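Local coordinates for protein alcohol dehydrogenase (Aeropyrum pernix, PDB 1H2B) that binds zinc and NAD and probably catalyses the NAD-dependent oxidation of alcohols, at residues Arg175-Ala180 with Val257-Val262; Ala188-Val193 with Ala212-Leu217. All blocks are in the same frame, centred on the assembly; numbering follows the deposited sequence. Where two conformers were deposited one is given.

Contact 1: Arg175-Ala180 with Val257-Val262; sequences RAVKKA and VAMDFV. With NAJ (nicotinamide-adenine-dinucleotide (acidic form)), chain I.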
loop_
_atom_site.group_PDB
_atom_site.type_symbol
_atom_site.label_atom_id
_atom_site.label_comp_id
_atom_site.label_asym_id
_atom_site.label_seq_id
_atom_site.Cartn_x
_atom_site.Cartn_y
_atom_site.Cartn_z
ATOM N N ARG B 175 12.612 8.229 7.648
ATOM C CA ARG B 175 12.284 7.182 6.676
ATOM C C ARG B 175 12.016 5.865 7.364
ATOM O O ARG B 175 11.066 5.140 7.006
ATOM C CB ARG B 175 13.386 7.012 5.637
ATOM C CG ARG B 175 13.035 5.974 4.557
ATOM C CD ARG B 175 14.118 5.971 3.516
ATOM N NE ARG B 175 13.998 4.998 2.438
ATOM C CZ ARG B 175 13.518 5.253 1.231
ATOM N NH1 ARG B 175 13.003 6.436 0.929
ATOM N NH2 ARG B 175 13.541 4.318 0.300
ATOM N N ALA B 176 12.822 5.533 8.377
ATOM C CA ALA B 176 12.606 4.284 9.075
ATOM C C ALA B 176 11.280 4.266 9.812
ATOM O O ALA B 176 10.620 3.240 9.857
ATOM C CB ALA B 176 13.811 4.044 10.052
ATOM N N VAL B 177 10.903 5.397 10.425
ATOM C CA VAL B 177 9.617 5.466 11.138
ATOM C C VAL B 177 8.464 5.401 10.145
ATOM O O VAL B 177 7.429 4.785 10.456
ATOM C CB VAL B 177 9.567 6.705 12.066
ATOM C CG1 VAL B 177 8.103 6.970 12.521
ATOM C CG2 VAL B 177 10.523 6.489 13.286
ATOM N N LYS B 178 8.609 6.023 8.979
ATOM C CA LYS B 178 7.595 5.827 7.901
ATOM C C LYS B 178 7.414 4.369 7.583
ATOM O O LYS B 178 6.264 3.889 7.477
ATOM C CB LYS B 178 7.991 6.573 6.637
ATOM C CG LYS B 178 7.957 8.064 6.801
ATOM C CD LYS B 178 7.861 8.749 5.435
ATOM C CE LYS B 178 6.765 9.779 5.432
ATOM N NZ LYS B 178 6.260 10.247 4.088
ATOM N N LYS B 179 8.511 3.617 7.434
ATOM C CA LYS B 179 8.382 2.178 7.222
ATOM C C LYS B 179 7.613 1.522 8.381
ATOM O O LYS B 179 6.652 0.774 8.169
ATOM C CB LYS B 179 9.759 1.490 7.098
ATOM C CG LYS B 179 10.535 1.801 5.826
ATOM C CD LYS B 179 11.797 0.967 5.888
ATOM C CE LYS B 179 12.502 0.937 4.550
ATOM N NZ LYS B 179 12.901 2.288 4.141
ATOM N N ALA B 180 7.975 1.865 9.612
ATOM C CA ALA B 180 7.350 1.281 10.797
ATOM C C ALA B 180 5.855 1.545 10.815
ATOM O O ALA B 180 5.090 0.637 11.175
ATOM C CB ALA B 180 7.999 1.836 12.072
ATOM N N VAL B 257 6.794 -4.011 15.694
ATOM C CA VAL B 257 7.951 -3.485 14.943
ATOM C C VAL B 257 9.092 -3.296 15.946
ATOM O O VAL B 257 8.864 -2.824 17.056
ATOM C CB VAL B 257 7.675 -2.127 14.322
ATOM C CG1 VAL B 257 8.954 -1.577 13.663
ATOM C CG2 VAL B 257 6.580 -2.219 13.224
ATOM N N ALA B 258 10.290 -3.765 15.568
ATOM C CA ALA B 258 11.504 -3.386 16.311
ATOM C C ALA B 258 12.381 -2.602 15.368
ATOM O O ALA B 258 12.380 -2.870 14.170
ATOM C CB ALA B 258 12.247 -4.621 16.794
ATOM N N MET B 259 13.124 -1.627 15.903
ATOM C CA MET B 259 13.945 -0.739 15.073
ATOM C C MET B 259 15.328 -0.734 15.676
ATOM O O MET B 259 15.486 -0.319 16.806
ATOM C CB MET B 259 13.346 0.685 15.078
ATOM C CG MET B 259 11.855 0.691 14.605
ATOM S SD MET B 259 11.280 2.350 14.459
ATOM C CE MET B 259 12.025 2.850 12.917
ATOM N N ASP B 260 16.331 -1.231 14.932
ATOM C CA ASP B 260 17.681 -1.279 15.491
ATOM C C ASP B 260 18.443 -0.043 15.035
ATOM O O ASP B 260 18.817 0.047 13.850
ATOM C CB ASP B 260 18.385 -2.539 14.985
ATOM C CG ASP B 260 19.751 -2.702 15.593
ATOM O OD1 ASP B 260 20.256 -1.730 16.186
ATOM O OD2 ASP B 260 20.362 -3.788 15.530
ATOM N N PHE B 261 18.576 0.929 15.956
ATOM C CA PHE B 261 19.367 2.143 15.725
ATOM C C PHE B 261 20.733 2.064 16.398
ATOM O O PHE B 261 21.292 3.091 16.796
ATOM C CB PHE B 261 18.581 3.381 16.244
ATOM C CG PHE B 261 17.423 3.736 15.392
ATOM C CD1 PHE B 261 16.111 3.425 15.768
ATOM C CD2 PHE B 261 17.633 4.472 14.232
ATOM C CE1 PHE B 261 15.011 3.842 14.954
ATOM C CE2 PHE B 261 16.545 4.851 13.390
ATOM C CZ PHE B 261 15.215 4.566 13.797
ATOM N N VAL B 262 21.251 0.834 16.518
ATOM C CA VAL B 262 22.600 0.601 17.085
ATOM C C VAL B 262 23.474 -0.129 16.046
ATOM O O VAL B 262 24.557 0.371 15.643
ATOM C CB VAL B 262 22.517 -0.282 18.331
ATOM C CG1 VAL B 262 23.938 -0.384 18.990
ATOM C CG2 VAL B 262 21.494 0.292 19.346
HETATM P PA NAJ I . 25.074 6.631 18.522
HETATM O O1A NAJ I . 26.449 6.190 18.942
HETATM O O2A NAJ I . 24.643 8.087 18.760
HETATM O O5B NAJ I . 23.926 5.815 19.274
HETATM C C5B NAJ I . 24.030 4.409 19.539
HETATM C C4B NAJ I . 23.147 4.195 20.757
HETATM O O4B NAJ I . 23.042 2.771 20.950
HETATM C C3B NAJ I . 23.688 4.839 22.033
HETATM O O3B NAJ I . 22.677 5.596 22.720
HETATM C C2B NAJ I . 24.120 3.583 22.776
HETATM O O2B NAJ I . 24.172 3.737 24.203
HETATM C C1B NAJ I . 23.092 2.527 22.349
HETATM N N9A NAJ I . 23.512 1.140 22.542
HETATM C C8A NAJ I . 24.784 0.556 22.469
HETATM N N7A NAJ I . 24.676 -0.783 22.690
HETATM C C5A NAJ I . 23.357 -1.058 22.911
HETATM C C6A NAJ I . 22.666 -2.213 23.184
HETATM N N6A NAJ I . 23.264 -3.402 23.337
HETATM N N1A NAJ I . 21.301 -2.149 23.285
HETATM C C2A NAJ I . 20.608 -0.955 23.194
HETATM N N3A NAJ I . 21.302 0.179 22.951
HETATM C C4A NAJ I . 22.653 0.124 22.817
HETATM O O3 NAJ I . 24.939 6.236 16.988
HETATM P PN NAJ I . 24.122 6.977 15.810
HETATM O O1N NAJ I . 24.949 8.009 15.195
HETATM O O2N NAJ I . 22.767 7.312 16.290
HETATM O O5D NAJ I . 24.095 5.786 14.733
HETATM C C5D NAJ I . 23.327 4.625 15.044
HETATM C C4D NAJ I . 23.658 3.527 14.046
HETATM O O4D NAJ I . 23.056 3.880 12.788
HETATM C C3D NAJ I . 25.149 3.384 13.747
HETATM O O3D NAJ I . 25.398 2.020 13.361
HETATM C C2D NAJ I . 25.343 4.295 12.526
HETATM O O2D NAJ I . 26.472 4.021 11.745
HETATM C C1D NAJ I . 24.041 3.944 11.784
HETATM N N1N NAJ I . 23.585 4.834 10.717
HETATM C C2N NAJ I . 22.809 4.262 9.752
HETATM C C3N NAJ I . 22.282 5.047 8.741
HETATM C C7N NAJ I . 21.486 4.403 7.654
HETATM O O7N NAJ I . 21.092 5.232 6.672
HETATM N N7N NAJ I . 21.093 3.125 7.631
HETATM C C4N NAJ I . 22.499 6.463 8.681
HETATM C C5N NAJ I . 23.164 7.013 9.815
HETATM C C6N NAJ I . 23.721 6.203 10.786
#

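Contact 2: Ala188-Val193 with Ala212-Leu217; sequences AYVAIV and ATVIAL. With NAJ (nicotinamide-adenine-dinucleotide (acidic form)), chain I.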
loop_
_atom_site.group_PDB
_atom_site.type_symbol
_atom_site.label_atom_id
_atom_site.label_comp_id
_atom_site.label_asym_id
_atom_site.label_seq_id
_atom_site.Cartn_x
_atom_site.Cartn_y
_atom_site.Cartn_z
ATOM N N ALA B 188 -0.529 -1.529 19.287
ATOM C CA ALA B 188 0.695 -2.181 18.774
ATOM C C ALA B 188 1.841 -1.663 19.614
ATOM O O ALA B 188 1.810 -0.515 20.102
ATOM C CB ALA B 188 0.931 -1.778 17.337
ATOM N N TYR B 189 2.894 -2.476 19.688
ATOM C CA TYR B 189 4.107 -2.050 20.368
ATOM C C TYR B 189 5.230 -1.914 19.359
ATOM O O TYR B 189 5.386 -2.710 18.446
ATOM C CB TYR B 189 4.599 -3.121 21.341
ATOM C CG TYR B 189 3.679 -3.368 22.528
ATOM C CD1 TYR B 189 2.667 -4.337 22.451
ATOM C CD2 TYR B 189 3.844 -2.630 23.692
ATOM C CE1 TYR B 189 1.845 -4.554 23.539
ATOM C CE2 TYR B 189 3.017 -2.828 24.780
ATOM C CZ TYR B 189 2.036 -3.792 24.688
ATOM O OH TYR B 189 1.207 -4.009 25.815
ATOM N N VAL B 190 6.036 -0.897 19.581
ATOM C CA VAL B 190 7.273 -0.706 18.791
ATOM C C VAL B 190 8.433 -0.619 19.769
ATOM O O VAL B 190 8.383 0.149 20.715
ATOM C CB VAL B 190 7.180 0.501 17.831
ATOM C CG1 VAL B 190 6.787 1.810 18.531
ATOM C CG2 VAL B 190 8.491 0.686 17.048
ATOM N N ALA B 191 9.468 -1.431 19.538
ATOM C CA ALA B 191 10.722 -1.319 20.310
ATOM C C ALA B 191 11.692 -0.492 19.490
ATOM O O ALA B 191 12.001 -0.829 18.332
ATOM C CB ALA B 191 11.340 -2.669 20.537
ATOM N N ILE B 192 12.153 0.608 20.070
ATOM C CA ILE B 192 13.139 1.460 19.408
ATOM C C ILE B 192 14.422 1.193 20.172
ATOM O O ILE B 192 14.487 1.431 21.391
ATOM C CB ILE B 192 12.652 2.980 19.382
ATOM C CG1 ILE B 192 13.630 3.875 18.615
ATOM C CG2 ILE B 192 12.284 3.528 20.802
ATOM C CD1 ILE B 192 14.938 4.137 19.326
ATOM N N VAL B 193 15.408 0.620 19.496
ATOM C CA VAL B 193 16.583 0.110 20.192
ATOM C C VAL B 193 17.762 1.009 19.882
ATOM O O VAL B 193 18.186 1.097 18.718
ATOM C CB VAL B 193 16.878 -1.329 19.709
ATOM C CG1 VAL B 193 18.164 -1.856 20.373
ATOM C CG2 VAL B 193 15.674 -2.230 19.964
ATOM N N ALA B 212 1.414 3.930 18.236
ATOM C CA ALA B 212 1.915 2.766 18.916
ATOM C C ALA B 212 2.455 3.065 20.299
ATOM O O ALA B 212 2.813 4.221 20.595
ATOM C CB ALA B 212 2.999 2.101 18.081
ATOM N N THR B 213 2.466 2.024 21.125
ATOM C CA THR B 213 3.118 2.057 22.451
ATOM C C THR B 213 4.621 1.906 22.209
ATOM O O THR B 213 5.035 0.911 21.609
ATOM C CB THR B 213 2.578 0.921 23.318
ATOM O OG1 THR B 213 1.166 1.160 23.542
ATOM C CG2 THR B 213 3.199 0.960 24.691
ATOM N N VAL B 214 5.399 2.856 22.723
ATOM C CA VAL B 214 6.826 2.950 22.404
ATOM C C VAL B 214 7.655 2.396 23.562
ATOM O O VAL B 214 7.566 2.885 24.701
ATOM C CB VAL B 214 7.224 4.391 22.131
ATOM C CG1 VAL B 214 8.730 4.478 21.878
ATOM C CG2 VAL B 214 6.430 4.917 20.920
ATOM N N ILE B 215 8.448 1.358 23.294
ATOM C CA ILE B 215 9.370 0.789 24.307
ATOM C C ILE B 215 10.801 1.142 23.834
ATOM O O ILE B 215 11.207 0.716 22.719
ATOM C CB ILE B 215 9.235 -0.743 24.395
ATOM C CG1 ILE B 215 7.768 -1.157 24.722
ATOM C CG2 ILE B 215 10.230 -1.312 25.455
ATOM C CD1 ILE B 215 7.504 -2.648 24.527
ATOM N N ALA B 216 11.553 1.923 24.608
ATOM C CA ALA B 216 12.903 2.346 24.150
ATOM C C ALA B 216 13.935 1.552 24.927
ATOM O O ALA B 216 13.818 1.422 26.181
ATOM C CB ALA B 216 13.133 3.831 24.372
ATOM N N LEU B 217 14.962 1.058 24.222
ATOM C CA LEU B 217 16.044 0.281 24.844
ATOM C C LEU B 217 17.357 1.007 24.720
ATOM O O LEU B 217 17.682 1.572 23.673
ATOM C CB LEU B 217 16.199 -1.057 24.100
ATOM C CG LEU B 217 15.262 -2.169 24.617
ATOM C CD1 LEU B 217 13.812 -1.822 24.409
ATOM C CD2 LEU B 217 15.547 -3.497 23.907
HETATM P PA NAJ I . 25.074 6.631 18.522
HETATM O O1A NAJ I . 26.449 6.190 18.942
HETATM O O2A NAJ I . 24.643 8.087 18.760
HETATM O O5B NAJ I . 23.926 5.815 19.274
HETATM C C5B NAJ I . 24.030 4.409 19.539
HETATM C C4B NAJ I . 23.147 4.195 20.757
HETATM O O4B NAJ I . 23.042 2.771 20.950
HETATM C C3B NAJ I . 23.688 4.839 22.033
HETATM O O3B NAJ I . 22.677 5.596 22.720
HETATM C C2B NAJ I . 24.120 3.583 22.776
HETATM O O2B NAJ I . 24.172 3.737 24.203
HETATM C C1B NAJ I . 23.092 2.527 22.349
HETATM N N9A NAJ I . 23.512 1.140 22.542
HETATM C C8A NAJ I . 24.784 0.556 22.469
HETATM N N7A NAJ I . 24.676 -0.783 22.690
HETATM C C5A NAJ I . 23.357 -1.058 22.911
HETATM C C6A NAJ I . 22.666 -2.213 23.184
HETATM N N6A NAJ I . 23.264 -3.402 23.337
HETATM N N1A NAJ I . 21.301 -2.149 23.285
HETATM C C2A NAJ I . 20.608 -0.955 23.194
HETATM N N3A NAJ I . 21.302 0.179 22.951
HETATM C C4A NAJ I . 22.653 0.124 22.817
HETATM O O3 NAJ I . 24.939 6.236 16.988
HETATM P PN NAJ I . 24.122 6.977 15.810
HETATM O O1N NAJ I . 24.949 8.009 15.195
HETATM O O2N NAJ I . 22.767 7.312 16.290
HETATM O O5D NAJ I . 24.095 5.786 14.733
HETATM C C5D NAJ I . 23.327 4.625 15.044
HETATM C C4D NAJ I . 23.658 3.527 14.046
HETATM O O4D NAJ I . 23.056 3.880 12.788
HETATM C C3D NAJ I . 25.149 3.384 13.747
HETATM O O3D NAJ I . 25.398 2.020 13.361
HETATM C C2D NAJ I . 25.343 4.295 12.526
HETATM O O2D NAJ I . 26.472 4.021 11.745
HETATM C C1D NAJ I . 24.041 3.944 11.784
HETATM N N1N NAJ I . 23.585 4.834 10.717
HETATM C C2N NAJ I . 22.809 4.262 9.752
HETATM C C3N NAJ I . 22.282 5.047 8.741
HETATM C C7N NAJ I . 21.486 4.403 7.654
HETATM O O7N NAJ I . 21.092 5.232 6.672
HETATM N N7N NAJ I . 21.093 3.125 7.631
HETATM C C4N NAJ I . 22.499 6.463 8.681
HETATM C C5N NAJ I . 23.164 7.013 9.815
HETATM C C6N NAJ I . 23.721 6.203 10.786
#

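Contact 1: Arg175-Ala180 with Val257-Val262
Met259 and Ala176 meet where helix 166-181 lies against the parallel sheet of the Rossmann-type nucleotide-binding domain. Residues 175-180 of the helix run nearly antiparallel to strand 257-260, at 165°, the axes approaching to 9.8 Å. The tight part is mainly apolar. The Met259 chain is extended at chi2 and bends at chi3 (77°), which carries the methyl CE to the helix. Met259 CE lies 3.6 Å from Ala176 CB and 3.4 Å from Ala176 O. It also touches Val177 CG2, whose side chain crosses that of Met259 at about a right angle. One turn on, Ala180 CB sits 3.9 Å from Val257 CG1 and also reaches Met259 SD. The small alanine side chains probably allow this close approach. Ala176 CB also lies oblique to the Phe261 ring, 4.0 Å from CZ.

The open side of the helix carries Lys178 and Lys179, both partly exposed. Lys178 points away from the strand, and the end of Lys179 leads away from it. Lys179 and the buried Arg175 both bridge to Glu301 of a second subunit.

Beyond the strand the chain turns to the cofactor. Asp260 OD1 accepts from Val262 N at 2.8 Å, closing an Asx turn. Past this turn, NAD O3D donates a hydrogen bond to Val262 O, 2.9 Å away.

Contact 2: Ala188-Val193 with Ala212-Leu217
Val190, Ile192 and Ile215 have the most surface buried between these two parallel strands, and Val190 and Ile215 are also joined by their backbones. Ile215 N donates to Val190 O at 2.8 Å and nearly straight, at 178°. Four more backbone bonds continue the ladder from Ala188 to Leu217. Val190 CG1 stands between its own backbone N and carbonyl carbon (chi1 54°). From there it touches Ala212 CB at 3.8 Å and Val214 CG2 at 3.9 Å. Ile192 shares that face. Its CG2 branch lies 3.7 Å from Ala216 CB and also meets Val214 CG1, while helix 197-209 covers the residue. Ile215 points to the other face, where its CD1 reaches Tyr189 CD2 at 3.8 Å. The Tyr189 and Thr213 side chains lie side by side, pointing the same way, with Thr213 CG2 3.8 Å from Tyr189 CD2 and CE2. An alanine at Tyr189 removes the ring that Ile215 CD1 and Thr213 CG2 share, and would probably leave both methyls less well covered. At the C-terminal end Val193 CG1 comes within 3.8 Å of C2A of the NAD adenine. Strands 189-193 and 213-218, linked through helix 197-209, form the beta-alpha-beta unit typical of a Rossmann fold.

Overall arrangement
Both contacts are buried and belong to the same six-stranded parallel sheet. Contact 2 lies within the sheet, whereas contact 1 lays a helix on it. Strands 189-193 and 255-260 are neighbours, so the two join directly: Met259 N probably bonds to Ala191 O, and Phe261 N to Val193 O. Their chemistry differs with their place. Contact 2 depends on backbone hydrogen bonds, with mostly apolar side chains on both faces and Tyr189 and Thr213 partly exposed at one end. Contact 1 joins its parts mainly through apolar side chains, without backbone bonds between them, and its helix also bridges to a second subunit. Both reach NAD, at different parts of it.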